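Local coordinates for MTH396 protein (Methanothermobacter thermautotrophicus, PDB 1NXH) that is of unknown function but forms a disulfide-linked homodimer and belongs to the EhaM family, named for a component of a methanogen energy-converting hydrogenase, at residues R19-E22 with D23-P27; I34-E37 with E38-I42; E60-R63 with P64-I67; A105-E108 with Y109-L113; E115-R118 with R119-I123. All coordinates share one frame; numbering follows the deposited sequence.

Contact 1. Residues R19-E22 with D23-P27; sequences RWQE and DVVKP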
loop_
_atom_site.group_PDB
_atom_site.type_symbol
_atom_site.label_atom_id
_atom_site.label_comp_id
_atom_site.label_asym_id
_atom_site.label_seq_id
_atom_site.Cartn_x
_atom_site.Cartn_y
_atom_site.Cartn_z
ATOM N N ARG A 19 -3.890 -2.544 -25.193
ATOM C CA ARG A 19 -4.116 -1.673 -24.059
ATOM C C ARG A 19 -4.233 -2.464 -22.772
ATOM O O ARG A 19 -3.806 -2.003 -21.717
ATOM C CB ARG A 19 -5.359 -0.821 -24.288
ATOM C CG ARG A 19 -6.664 -1.565 -24.439
ATOM C CD ARG A 19 -7.723 -0.555 -24.830
ATOM N NE ARG A 19 -9.085 -0.986 -24.552
ATOM C CZ ARG A 19 -10.132 -0.167 -24.588
ATOM N NH1 ARG A 19 -9.961 1.116 -24.892
ATOM N NH2 ARG A 19 -11.347 -0.620 -24.310
ATOM N N TRP A 20 -4.797 -3.663 -22.860
ATOM C CA TRP A 20 -4.946 -4.511 -21.685
ATOM C C TRP A 20 -3.588 -5.049 -21.253
ATOM O O TRP A 20 -3.108 -4.784 -20.154
ATOM C CB TRP A 20 -5.891 -5.684 -21.990
ATOM C CG TRP A 20 -7.305 -5.436 -21.602
ATOM C CD1 TRP A 20 -8.185 -4.562 -22.186
ATOM C CD2 TRP A 20 -7.990 -6.009 -20.485
ATOM N NE1 TRP A 20 -9.374 -4.552 -21.495
ATOM C CE2 TRP A 20 -9.283 -5.432 -20.445
ATOM C CE3 TRP A 20 -7.636 -6.952 -19.507
ATOM C CZ2 TRP A 20 -10.228 -5.770 -19.457
ATOM C CZ3 TRP A 20 -8.576 -7.284 -18.524
ATOM C CH2 TRP A 20 -9.855 -6.692 -18.509
ATOM N N GLN A 21 -2.973 -5.808 -22.143
ATOM C CA GLN A 21 -1.678 -6.409 -21.890
ATOM C C GLN A 21 -0.677 -5.445 -21.282
ATOM O O GLN A 21 0.069 -5.790 -20.377
ATOM C CB GLN A 21 -1.131 -6.968 -23.202
ATOM C CG GLN A 21 -1.929 -8.148 -23.743
ATOM C CD GLN A 21 -1.600 -9.456 -23.031
ATOM O OE1 GLN A 21 -2.443 -10.354 -22.932
ATOM N NE2 GLN A 21 -0.365 -9.576 -22.547
ATOM N N GLU A 22 -0.677 -4.223 -21.780
ATOM C CA GLU A 22 0.247 -3.217 -21.302
ATOM C C GLU A 22 -0.156 -2.481 -20.032
ATOM O O GLU A 22 0.704 -2.088 -19.252
ATOM C CB GLU A 22 0.479 -2.200 -22.412
ATOM C CG GLU A 22 1.437 -2.661 -23.467
ATOM C CD GLU A 22 2.860 -2.623 -22.968
ATOM O OE1 GLU A 22 3.144 -3.272 -21.935
ATOM O OE2 GLU A 22 3.691 -1.941 -23.602
ATOM N N ASP A 23 -1.456 -2.295 -19.828
ATOM C CA ASP A 23 -1.953 -1.555 -18.669
ATOM C C ASP A 23 -2.500 -2.390 -17.516
ATOM O O ASP A 23 -2.646 -1.895 -16.395
ATOM C CB ASP A 23 -3.061 -0.590 -19.111
ATOM C CG ASP A 23 -2.585 0.420 -20.127
ATOM O OD1 ASP A 23 -3.383 1.308 -20.497
ATOM O OD2 ASP A 23 -1.417 0.325 -20.556
ATOM N N VAL A 24 -2.783 -3.656 -17.775
ATOM C CA VAL A 24 -3.393 -4.483 -16.756
ATOM C C VAL A 24 -2.774 -5.846 -16.537
ATOM O O VAL A 24 -2.171 -6.113 -15.501
ATOM C CB VAL A 24 -4.868 -4.715 -17.109
ATOM C CG1 VAL A 24 -5.592 -5.350 -15.937
ATOM C CG2 VAL A 24 -5.510 -3.399 -17.550
ATOM N N VAL A 25 -2.958 -6.720 -17.517
ATOM C CA VAL A 25 -2.469 -8.090 -17.436
ATOM C C VAL A 25 -0.990 -8.206 -17.073
ATOM O O VAL A 25 -0.615 -8.978 -16.186
ATOM C CB VAL A 25 -2.728 -8.841 -18.770
ATOM C CG1 VAL A 25 -3.496 -10.141 -18.494
ATOM C CG2 VAL A 25 -3.514 -7.941 -19.746
ATOM N N LYS A 26 -0.162 -7.428 -17.759
ATOM C CA LYS A 26 1.279 -7.431 -17.538
ATOM C C LYS A 26 1.621 -6.680 -16.251
ATOM O O LYS A 26 2.205 -7.249 -15.329
ATOM C CB LYS A 26 1.963 -6.785 -18.748
ATOM C CG LYS A 26 3.472 -6.836 -18.782
ATOM C CD LYS A 26 3.999 -6.227 -20.089
ATOM C CE LYS A 26 3.483 -6.967 -21.325
ATOM N NZ LYS A 26 4.054 -6.425 -22.589
ATOM N N PRO A 27 1.251 -5.391 -16.170
ATOM C CA PRO A 27 1.517 -4.567 -14.987
ATOM C C PRO A 27 1.228 -5.284 -13.659
ATOM O O PRO A 27 2.023 -5.204 -12.727
ATOM C CB PRO A 27 0.603 -3.368 -15.203
ATOM C CG PRO A 27 0.655 -3.201 -16.675
ATOM C CD PRO A 27 0.486 -4.618 -17.169
#
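The indole of Trp20 meets Val25 and Val24, the residues one turn further along helix 18-25. Methyl CG2 of Val25 lies at the edge of the ring system, near its plane, and also packs 4.0 Å from Trp20 CB. Val24 CB comes in obliquely, 4.3 Å from Trp20 CE3. Beyond these two valines the indole is enclosed by other helices: it meets the His56 ring with the planes at about 45°, and touches Leu43, Leu52, Leu55 and Ile14. The backbone carries the turn. Trp20 O accepts two N-H groups, from Val24 N at 2.7 Å and from Val25 N at 3.3 Å, the second reaching it from above the carbonyl plane. Asp23 N bonds to Arg19 O at 3.0 Å. On the outer side, Glu22 and Lys26 run alongside each other and point the same way, joined by a salt bridge, Glu22 OE1 to Lys26 NZ 3.3 Å, whose hydrogen bond is weak. The lysine chain bends at its third torsion (chi3 -60°), which turns the ammonium back to the carboxylate. Asp23 has its carboxylate beside its own backbone N (chi1 -60°), and its side chain touches His56 of helix 49-60. With an alanine here the carboxylate is gone, and His56 would probably lose part of its packing on this side, keeping Trp20 as a neighbour. The i+5 bonds, Val25 N to Trp20 O and Lys26 N to Gln21 O (the place of this last oxygen less sure), mark a wider, pi-type turn at 23-25 of helix 18-25.

Contact 2. Residues I34-E37 with E38-I42; sequences IDVE and EFQDI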
loop_
_atom_site.group_PDB
_atom_site.type_symbol
_atom_site.label_atom_id
_atom_site.label_comp_id
_atom_site.label_asym_id
_atom_site.label_seq_id
_atom_site.Cartn_x
_atom_site.Cartn_y
_atom_site.Cartn_z
ATOM N N ILE A 34 2.598 -14.705 -10.762
ATOM C CA ILE A 34 2.392 -16.100 -11.142
ATOM C C ILE A 34 2.256 -16.205 -12.651
ATOM O O ILE A 34 1.240 -16.651 -13.176
ATOM C CB ILE A 34 1.134 -16.688 -10.470
ATOM C CG1 ILE A 34 0.205 -15.556 -10.007
ATOM C CG2 ILE A 34 1.552 -17.612 -9.310
ATOM C CD1 ILE A 34 -0.387 -14.728 -11.127
ATOM N N ASP A 35 3.297 -15.751 -13.336
ATOM C CA ASP A 35 3.337 -15.753 -14.782
ATOM C C ASP A 35 2.062 -15.277 -15.436
ATOM O O ASP A 35 1.012 -15.928 -15.378
ATOM C CB ASP A 35 3.694 -17.137 -15.305
ATOM C CG ASP A 35 5.105 -17.195 -15.836
ATOM O OD1 ASP A 35 6.056 -17.022 -15.040
ATOM O OD2 ASP A 35 5.257 -17.401 -17.056
ATOM N N VAL A 36 2.180 -14.115 -16.060
ATOM C CA VAL A 36 1.080 -13.493 -16.777
ATOM C C VAL A 36 0.112 -14.549 -17.288
ATOM O O VAL A 36 -1.087 -14.501 -17.021
ATOM C CB VAL A 36 1.593 -12.702 -18.004
ATOM C CG1 VAL A 36 0.474 -12.572 -19.036
ATOM C CG2 VAL A 36 2.083 -11.319 -17.586
ATOM N N GLU A 37 0.658 -15.497 -18.035
ATOM C CA GLU A 37 -0.135 -16.564 -18.601
ATOM C C GLU A 37 -1.269 -16.923 -17.670
ATOM O O GLU A 37 -2.430 -16.725 -18.006
ATOM C CB GLU A 37 0.740 -17.790 -18.870
ATOM C CG GLU A 37 -0.015 -18.994 -19.421
ATOM C CD GLU A 37 0.892 -19.974 -20.162
ATOM O OE1 GLU A 37 1.992 -20.279 -19.656
ATOM O OE2 GLU A 37 0.499 -20.446 -21.251
ATOM N N GLU A 38 -0.938 -17.414 -16.487
ATOM C CA GLU A 38 -1.967 -17.805 -15.537
ATOM C C GLU A 38 -2.990 -16.710 -15.281
ATOM O O GLU A 38 -4.180 -16.882 -15.526
ATOM C CB GLU A 38 -1.346 -18.181 -14.206
ATOM C CG GLU A 38 -0.016 -18.857 -14.306
ATOM C CD GLU A 38 0.529 -19.178 -12.937
ATOM O OE1 GLU A 38 1.767 -19.239 -12.786
ATOM O OE2 GLU A 38 -0.291 -19.368 -12.012
ATOM N N PHE A 39 -2.514 -15.589 -14.758
ATOM C CA PHE A 39 -3.375 -14.462 -14.445
ATOM C C PHE A 39 -4.461 -14.328 -15.483
ATOM O O PHE A 39 -5.650 -14.249 -15.165
ATOM C CB PHE A 39 -2.556 -13.182 -14.415
ATOM C CG PHE A 39 -3.304 -11.998 -13.879
ATOM C CD1 PHE A 39 -4.169 -12.140 -12.787
ATOM C CD2 PHE A 39 -3.095 -10.724 -14.412
ATOM C CE1 PHE A 39 -4.806 -11.035 -12.229
ATOM C CE2 PHE A 39 -3.730 -9.597 -13.860
ATOM C CZ PHE A 39 -4.586 -9.757 -12.768
ATOM N N GLN A 40 -4.032 -14.305 -16.735
ATOM C CA GLN A 40 -4.948 -14.186 -17.851
ATOM C C GLN A 40 -6.091 -15.201 -17.752
ATOM O O GLN A 40 -7.258 -14.871 -17.962
ATOM C CB GLN A 40 -4.182 -14.383 -19.143
ATOM C CG GLN A 40 -4.946 -13.917 -20.340
ATOM C CD GLN A 40 -4.050 -13.721 -21.529
ATOM O OE1 GLN A 40 -3.036 -13.026 -21.436
ATOM N NE2 GLN A 40 -4.414 -14.327 -22.661
ATOM N N ASP A 41 -5.742 -16.439 -17.432
ATOM C CA ASP A 41 -6.725 -17.502 -17.282
ATOM C C ASP A 41 -7.614 -17.240 -16.086
ATOM O O ASP A 41 -8.789 -17.610 -16.090
ATOM C CB ASP A 41 -6.024 -18.828 -17.073
ATOM C CG ASP A 41 -4.956 -19.059 -18.084
ATOM O OD1 ASP A 41 -5.309 -19.185 -19.272
ATOM O OD2 ASP A 41 -3.769 -19.097 -17.697
ATOM N N ILE A 42 -7.033 -16.636 -15.051
ATOM C CA ILE A 42 -7.775 -16.319 -13.841
ATOM C C ILE A 42 -8.835 -15.310 -14.218
ATOM O O ILE A 42 -10.008 -15.463 -13.872
ATOM C CB ILE A 42 -6.862 -15.711 -12.771
ATOM C CG1 ILE A 42 -6.002 -16.806 -12.151
ATOM C CG2 ILE A 42 -7.689 -15.049 -11.688
ATOM C CD1 ILE A 42 -4.959 -16.292 -11.204
#
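Gln40 N donates to Val36 O at 3.0 Å, almost straight at 173° and nearly in line with the carbonyl. One residue further on, Asp41 N reaches Glu37 O at a weak 3.4 Å. Asp35 O receives a weak, strongly bent bond from Glu38 N at 2.7 Å. This is the opening turn of helix 36-46, weakly bonded at its very start, which leads out of the loop holding Ile34 and Asp35. Several acidic side chains gather here: Asp35, Glu37, Glu38 and Asp41. The N-terminal end of the helix would probably ease the negative charge of Glu37 and Glu38. Asp41 is answered outside the turn, by a salt bridge from its OD1 to Arg12 NH2. The Glu38 chain runs extended back toward the loop and crosses the Ile34 side chain at about a right angle, though how closely it approaches is doubtful. Ile34 CD1 rests 4.2 Å from Phe39 CB. With its CG opposite the backbone N (chi1 -170°), the Phe39 ring swings away from the isoleucine and packs on Val25 and Leu28. Ile34 itself also packs on His121 of the second subunit, as Ile42 does on its Leu124.

Contact 3. Residues E60-R63 with P64-I67; sequences ESAR and PRCI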
loop_
_atom_site.group_PDB
_atom_site.type_symbol
_atom_site.label_atom_id
_atom_site.label_comp_id
_atom_site.label_asym_id
_atom_site.label_seq_id
_atom_site.Cartn_x
_atom_site.Cartn_y
_atom_site.Cartn_z
ATOM N N GLU A 60 -8.940 2.944 -16.206
ATOM C CA GLU A 60 -8.198 4.174 -16.427
ATOM C C GLU A 60 -8.611 5.279 -15.480
ATOM O O GLU A 60 -7.784 6.109 -15.097
ATOM C CB GLU A 60 -8.367 4.662 -17.866
ATOM C CG GLU A 60 -7.443 3.976 -18.848
ATOM C CD GLU A 60 -6.054 3.727 -18.258
ATOM O OE1 GLU A 60 -5.894 2.719 -17.527
ATOM O OE2 GLU A 60 -5.126 4.538 -18.506
ATOM N N SER A 61 -9.881 5.287 -15.088
ATOM C CA SER A 61 -10.368 6.337 -14.198
ATOM C C SER A 61 -10.046 6.097 -12.736
ATOM O O SER A 61 -10.318 6.944 -11.897
ATOM C CB SER A 61 -11.878 6.526 -14.356
ATOM O OG SER A 61 -12.577 5.401 -13.860
ATOM N N ALA A 62 -9.465 4.949 -12.427
ATOM C CA ALA A 62 -9.130 4.657 -11.040
ATOM C C ALA A 62 -7.633 4.527 -10.865
ATOM O O ALA A 62 -7.122 4.577 -9.747
ATOM C CB ALA A 62 -9.809 3.388 -10.595
ATOM N N ARG A 63 -6.935 4.348 -11.981
ATOM C CA ARG A 63 -5.487 4.227 -11.961
ATOM C C ARG A 63 -4.895 5.264 -11.002
ATOM O O ARG A 63 -4.055 4.929 -10.174
ATOM C CB ARG A 63 -4.940 4.408 -13.391
ATOM C CG ARG A 63 -3.429 4.615 -13.523
ATOM C CD ARG A 63 -2.639 3.322 -13.780
ATOM N NE ARG A 63 -1.215 3.616 -13.966
ATOM C CZ ARG A 63 -0.700 4.169 -15.067
ATOM N NH1 ARG A 63 -1.491 4.478 -16.102
ATOM N NH2 ARG A 63 0.603 4.457 -15.122
ATOM N N PRO A 64 -5.355 6.531 -11.079
ATOM C CA PRO A 64 -4.833 7.587 -10.198
ATOM C C PRO A 64 -5.097 7.329 -8.718
ATOM O O PRO A 64 -4.184 7.309 -7.884
ATOM C CB PRO A 64 -5.547 8.839 -10.708
ATOM C CG PRO A 64 -6.851 8.305 -11.206
ATOM C CD PRO A 64 -6.416 7.071 -11.951
ATOM N N ARG A 65 -6.372 7.140 -8.408
ATOM C CA ARG A 65 -6.831 6.854 -7.052
ATOM C C ARG A 65 -6.043 5.689 -6.446
ATOM O O ARG A 65 -5.589 5.757 -5.310
ATOM C CB ARG A 65 -8.324 6.521 -7.116
ATOM C CG ARG A 65 -8.927 5.983 -5.853
ATOM C CD ARG A 65 -10.444 5.950 -5.997
ATOM N NE ARG A 65 -10.952 4.873 -6.845
ATOM C CZ ARG A 65 -10.838 3.580 -6.541
ATOM N NH1 ARG A 65 -10.226 3.200 -5.417
ATOM N NH2 ARG A 65 -11.354 2.659 -7.343
ATOM N N CYS A 66 -5.870 4.627 -7.222
ATOM C CA CYS A 66 -5.163 3.467 -6.733
ATOM C C CYS A 66 -3.686 3.711 -6.483
ATOM O O CYS A 66 -3.060 3.042 -5.641
ATOM C CB CYS A 66 -5.356 2.307 -7.697
ATOM S SG CYS A 66 -6.988 1.499 -7.538
ATOM N N ILE A 67 -3.128 4.675 -7.202
ATOM C CA ILE A 67 -1.717 4.988 -7.037
ATOM C C ILE A 67 -1.504 5.806 -5.777
ATOM O O ILE A 67 -0.538 5.590 -5.045
ATOM C CB ILE A 67 -1.163 5.773 -8.238
ATOM C CG1 ILE A 67 -1.300 4.932 -9.518
ATOM C CG2 ILE A 67 0.295 6.150 -7.958
ATOM C CD1 ILE A 67 -0.946 5.660 -10.789
#
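Ala62 O takes the N-H of Cys66 at 2.8 Å, nearly straight at 172°, in the first turn of helix 63-74, just past the short loop that follows helix 49-60. Pro64 sits inside this turn. It has no N-H to give, and its ring lies against the loop, with CG 3.8 Å from Ser61 O and CD 3.6 Å from Glu60 O. The following bond, from Ile67 N to Arg63 O, is weak, and the place of that oxygen is uncertain. Two side-chain pairs flank the turn. Arg63 crosses Ile67 at a slant: its NE and its CG each lie 3.8 Å from Ile67 CD1, so the isoleucine methyl meets the aliphatic part of the arginine as well as the start of its guanidinium, approached obliquely. The arginine bends at its second torsion (chi2 94°), which brings the chain alongside that methyl. Along the turn, Arg65 brings its guanidinium obliquely beside the Ala62 methyl, with Arg65 NH2 3.7 Å from Ala62 CB. Outside the two segments, Ser61 OG bonds to Arg58 O and so ties the loop to the end of the preceding helix, while Ile67 is packed against Thr100, Val103 and Leu104 of helix 89-104. The second subunit packs here too, with its Val83 on Ala62 and its Trp79 on Arg63 and Cys66. Cys66 points its SG beside its own backbone N (chi1 -78°), 3.8 Å from Ala62 O, and that sulfur forms the interchain disulfide with SG of Cys78 of the second subunit.

Contact 4. Residues A105-E108 with Y109-L113; sequences AGRE and YSEAL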
loop_
_atom_site.group_PDB
_atom_site.type_symbol
_atom_site.label_atom_id
_atom_site.label_comp_id
_atom_site.label_asym_id
_atom_site.label_seq_id
_atom_site.Cartn_x
_atom_site.Cartn_y
_atom_site.Cartn_z
ATOM N N ALA A 105 2.410 9.811 -15.857
ATOM C CA ALA A 105 3.014 10.264 -17.090
ATOM C C ALA A 105 4.063 9.281 -17.574
ATOM O O ALA A 105 4.913 9.631 -18.382
ATOM C CB ALA A 105 3.622 11.632 -16.889
ATOM N N GLY A 106 4.010 8.052 -17.072
ATOM C CA GLY A 106 4.961 7.038 -17.505
ATOM C C GLY A 106 6.058 6.674 -16.522
ATOM O O GLY A 106 6.686 5.615 -16.652
ATOM N N ARG A 107 6.293 7.542 -15.542
ATOM C CA ARG A 107 7.333 7.301 -14.554
ATOM C C ARG A 107 7.148 5.921 -13.929
ATOM O O ARG A 107 6.033 5.539 -13.583
ATOM C CB ARG A 107 7.275 8.383 -13.474
ATOM C CG ARG A 107 8.633 8.848 -12.971
ATOM C CD ARG A 107 9.461 7.696 -12.432
ATOM N NE ARG A 107 10.772 8.143 -11.968
ATOM C CZ ARG A 107 11.688 8.716 -12.743
ATOM N NH1 ARG A 107 11.447 8.916 -14.035
ATOM N NH2 ARG A 107 12.846 9.097 -12.222
ATOM N N GLU A 108 8.236 5.168 -13.809
ATOM C CA GLU A 108 8.178 3.843 -13.206
ATOM C C GLU A 108 7.870 3.988 -11.715
ATOM O O GLU A 108 8.637 4.619 -10.985
ATOM C CB GLU A 108 9.523 3.142 -13.357
ATOM C CG GLU A 108 9.603 1.811 -12.644
ATOM C CD GLU A 108 9.158 0.675 -13.522
ATOM O OE1 GLU A 108 8.066 0.781 -14.117
ATOM O OE2 GLU A 108 9.903 -0.322 -13.622
ATOM N N TYR A 109 6.772 3.394 -11.251
ATOM C CA TYR A 109 6.415 3.511 -9.834
ATOM C C TYR A 109 7.659 3.433 -8.974
ATOM O O TYR A 109 7.982 4.362 -8.238
ATOM C CB TYR A 109 5.462 2.395 -9.381
ATOM C CG TYR A 109 4.975 2.616 -7.960
ATOM C CD1 TYR A 109 4.245 3.757 -7.643
ATOM C CD2 TYR A 109 5.311 1.739 -6.919
ATOM C CE1 TYR A 109 3.868 4.036 -6.341
ATOM C CE2 TYR A 109 4.932 2.014 -5.596
ATOM C CZ TYR A 109 4.213 3.176 -5.319
ATOM O OH TYR A 109 3.872 3.546 -4.031
ATOM N N SER A 110 8.338 2.300 -9.084
ATOM C CA SER A 110 9.549 2.041 -8.346
ATOM C C SER A 110 10.339 3.325 -8.285
ATOM O O SER A 110 10.502 3.928 -7.221
ATOM C CB SER A 110 10.363 0.986 -9.073
ATOM O OG SER A 110 9.549 0.310 -10.013
ATOM N N GLU A 111 10.824 3.754 -9.439
ATOM C CA GLU A 111 11.614 4.966 -9.499
ATOM C C GLU A 111 10.879 6.157 -8.901
ATOM O O GLU A 111 11.458 6.900 -8.118
ATOM C CB GLU A 111 12.006 5.245 -10.945
ATOM C CG GLU A 111 12.829 4.118 -11.562
ATOM C CD GLU A 111 12.922 4.217 -13.075
ATOM O OE1 GLU A 111 13.220 5.323 -13.573
ATOM O OE2 GLU A 111 12.702 3.191 -13.761
ATOM N N ALA A 112 9.603 6.325 -9.248
ATOM C CA ALA A 112 8.803 7.445 -8.746
ATOM C C ALA A 112 8.694 7.487 -7.215
ATOM O O ALA A 112 8.753 8.558 -6.605
ATOM C CB ALA A 112 7.411 7.403 -9.364
ATOM N N LEU A 113 8.531 6.322 -6.598
ATOM C CA LEU A 113 8.416 6.242 -5.147
ATOM C C LEU A 113 9.696 6.770 -4.493
ATOM O O LEU A 113 9.648 7.461 -3.470
ATOM C CB LEU A 113 8.177 4.789 -4.720
ATOM C CG LEU A 113 7.428 4.560 -3.404
ATOM C CD1 LEU A 113 7.486 3.108 -3.046
ATOM C CD2 LEU A 113 8.042 5.374 -2.275
#
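The junction between helix 89-104 and helix 109-124 is where Arg107 folds over Glu111 and Ala112, with Glu108 as the N-cap of the second helix. Glu108 O receives Ala112 N at 2.6 Å and 174°, the bond that starts the helix. Arg107 bends at its second torsion (chi2 -57°), bringing its chain across Glu111 at about a right angle. Its CD lies 3.7 Å from Ala112 CB and its NE 3.3 Å from Glu111 CB. Glu111 OE1 stands 3.8 Å above one face of the guanidinium, over its centre. The two flat groups are 54° apart, and with no N-H aimed at the oxygen the pair is one of nearby opposite charges, not a salt bridge. If a leucine replaced Arg107, Glu111 would probably be left without its nearby positive charge. Tyr109 swings away from the junction toward helix 63-74 and bonds through OH to Asp74. Just upstream, Gly106, with positive phi, is the C-prime residue of a Schellman motif, in which Arg107 N reaches Leu102 O and Gly106 N reaches Val103 O. One helix ending in a Schellman motif and the next starting at an N-cap two residues later is characteristic of a tight helix-helix connection.

Contact 5. Residues E115-R118 with R119-I123; sequences EGRR and RLHEI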
loop_
_atom_site.group_PDB
_atom_site.type_symbol
_atom_site.label_atom_id
_atom_site.label_comp_id
_atom_site.label_asym_id
_atom_site.label_seq_id
_atom_site.Cartn_x
_atom_site.Cartn_y
_atom_site.Cartn_z
ATOM N N GLU A 115 11.735 9.034 -5.553
ATOM C CA GLU A 115 11.709 10.492 -5.608
ATOM C C GLU A 115 10.764 11.032 -4.531
ATOM O O GLU A 115 11.016 12.090 -3.937
ATOM C CB GLU A 115 11.244 10.959 -6.993
ATOM C CG GLU A 115 12.206 11.906 -7.698
ATOM C CD GLU A 115 12.452 13.187 -6.916
ATOM O OE1 GLU A 115 11.460 13.846 -6.529
ATOM O OE2 GLU A 115 13.632 13.542 -6.693
ATOM N N GLY A 116 9.675 10.304 -4.281
ATOM C CA GLY A 116 8.711 10.728 -3.272
ATOM C C GLY A 116 9.302 10.601 -1.876
ATOM O O GLY A 116 8.993 11.392 -0.964
ATOM N N ARG A 117 10.142 9.577 -1.722
ATOM C CA ARG A 117 10.823 9.310 -0.474
ATOM C C ARG A 117 11.686 10.551 -0.246
ATOM O O ARG A 117 11.687 11.143 0.839
ATOM C CB ARG A 117 11.699 8.077 -0.634
ATOM C CG ARG A 117 12.183 7.491 0.658
ATOM C CD ARG A 117 11.385 6.270 0.981
ATOM N NE ARG A 117 11.454 5.323 -0.125
ATOM C CZ ARG A 117 10.839 4.139 -0.155
ATOM N NH1 ARG A 117 10.089 3.729 0.872
ATOM N NH2 ARG A 117 10.976 3.356 -1.227
ATOM N N ARG A 118 12.401 10.947 -1.298
ATOM C CA ARG A 118 13.265 12.124 -1.250
ATOM C C ARG A 118 12.526 13.392 -0.808
ATOM O O ARG A 118 12.856 13.981 0.230
ATOM C CB ARG A 118 13.932 12.366 -2.621
ATOM C CG ARG A 118 15.157 11.476 -2.901
ATOM C CD ARG A 118 16.101 12.052 -3.982
ATOM N NE ARG A 118 15.617 11.871 -5.357
ATOM C CZ ARG A 118 15.570 10.706 -6.008
ATOM N NH1 ARG A 118 15.979 9.585 -5.421
ATOM N NH2 ARG A 118 15.099 10.660 -7.250
ATOM N N ARG A 119 11.526 13.813 -1.582
ATOM C CA ARG A 119 10.806 15.021 -1.221
ATOM C C ARG A 119 10.185 14.903 0.165
ATOM O O ARG A 119 9.958 15.907 0.829
ATOM C CB ARG A 119 9.744 15.359 -2.265
ATOM C CG ARG A 119 9.571 16.881 -2.426
ATOM C CD ARG A 119 8.703 17.234 -3.625
ATOM N NE ARG A 119 8.995 16.355 -4.759
ATOM C CZ ARG A 119 8.486 16.494 -5.983
ATOM N NH1 ARG A 119 7.649 17.488 -6.252
ATOM N NH2 ARG A 119 8.808 15.629 -6.943
ATOM N N LEU A 120 9.924 13.677 0.604
ATOM C CA LEU A 120 9.358 13.451 1.928
ATOM C C LEU A 120 10.380 13.852 2.969
ATOM O O LEU A 120 10.127 14.727 3.799
ATOM C CB LEU A 120 9.013 11.977 2.140
ATOM C CG LEU A 120 8.583 11.684 3.588
ATOM C CD1 LEU A 120 7.324 12.460 3.881
ATOM C CD2 LEU A 120 8.342 10.196 3.812
ATOM N N HIS A 121 11.528 13.177 2.928
ATOM C CA HIS A 121 12.633 13.450 3.848
ATOM C C HIS A 121 12.804 14.951 3.940
ATOM O O HIS A 121 12.971 15.519 5.021
ATOM C CB HIS A 121 13.931 12.825 3.331
ATOM C CG HIS A 121 14.003 11.345 3.522
ATOM N ND1 HIS A 121 14.096 10.760 4.767
ATOM C CD2 HIS A 121 13.961 10.326 2.631
ATOM C CE1 HIS A 121 14.106 9.445 4.636
ATOM N NE2 HIS A 121 14.025 9.155 3.350
ATOM N N GLU A 122 12.751 15.586 2.777
ATOM C CA GLU A 122 12.880 17.023 2.685
ATOM C C GLU A 122 11.907 17.642 3.675
ATOM O O GLU A 122 12.305 18.313 4.625
ATOM C CB GLU A 122 12.541 17.457 1.267
ATOM C CG GLU A 122 13.006 18.834 0.911
ATOM C CD GLU A 122 13.429 18.900 -0.534
ATOM O OE1 GLU A 122 12.654 18.407 -1.378
ATOM O OE2 GLU A 122 14.528 19.430 -0.824
ATOM N N ILE A 123 10.624 17.386 3.454
ATOM C CA ILE A 123 9.566 17.906 4.302
ATOM C C ILE A 123 9.842 17.645 5.771
ATOM O O ILE A 123 9.798 18.559 6.595
ATOM C CB ILE A 123 8.214 17.272 3.926
ATOM C CG1 ILE A 123 7.835 17.670 2.499
ATOM C CG2 ILE A 123 7.129 17.731 4.887
ATOM C CD1 ILE A 123 6.656 16.908 1.950
#
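Glu115, Arg118 and Arg119 form a salt-bridge network along one side of helix 109-124, at spacings of three and four residues. The charged contacts come first. Each carboxylate oxygen serves a different arginine: Glu115 OE1 meets Arg119 NH2 at 3.2 Å, nearly along its C-O axis, and Glu115 OE2 meets Arg118 NE at 2.9 Å from above the carboxylate plane. The Glu115 and Arg119 flat groups stand 58° apart. A second anion holds the same arginine, since Arg119 NH1 forms a salt bridge with Glu98 of helix 89-104, which ties the two helices together. Backbone bonds follow the regular alpha pattern: Arg119 N to Glu115 O at 3.0 Å, Leu120 N to Gly116 O at 2.9 Å, and His121 N to Arg117 O at 2.9 Å (174°), with Glu122 N on Arg118 O. Van der Waals packing lies on other faces: Leu120 touches Ile87 of its own chain and Glu31 of the second subunit, which also touches His121. Arg117 and His121 lie side by side, pointing the same way, with guanidinium and imidazole planes 40° apart. The touch is made by the aliphatic start of the arginine, Arg117 CG standing 3.7 Å from His121 NE2.

Overall arrangement
The five contacts follow one another along a helical chain without strands. Contacts 1 and 2 belong to successive helices and meet directly, Val25 O lying 3.5 Å from Phe39 CD2, with centres about 12 Å apart. Contact 3 lies near the chain centre, with contacts 1 and 4 each about 14 Å from contact 3, centre to centre. Contacts 4 and 5 share helix 109-124. Within one chain contacts 2 and 5 are about 36 Å apart between centres, on opposite sides, yet contact 2 and the second subunit's copy of contact 5 meet across the interface. The dimer thus brings together two ends far apart in one chain, and contact 3 also reaches the second subunit. With the function unknown, none of the contacts can be tied to an active site.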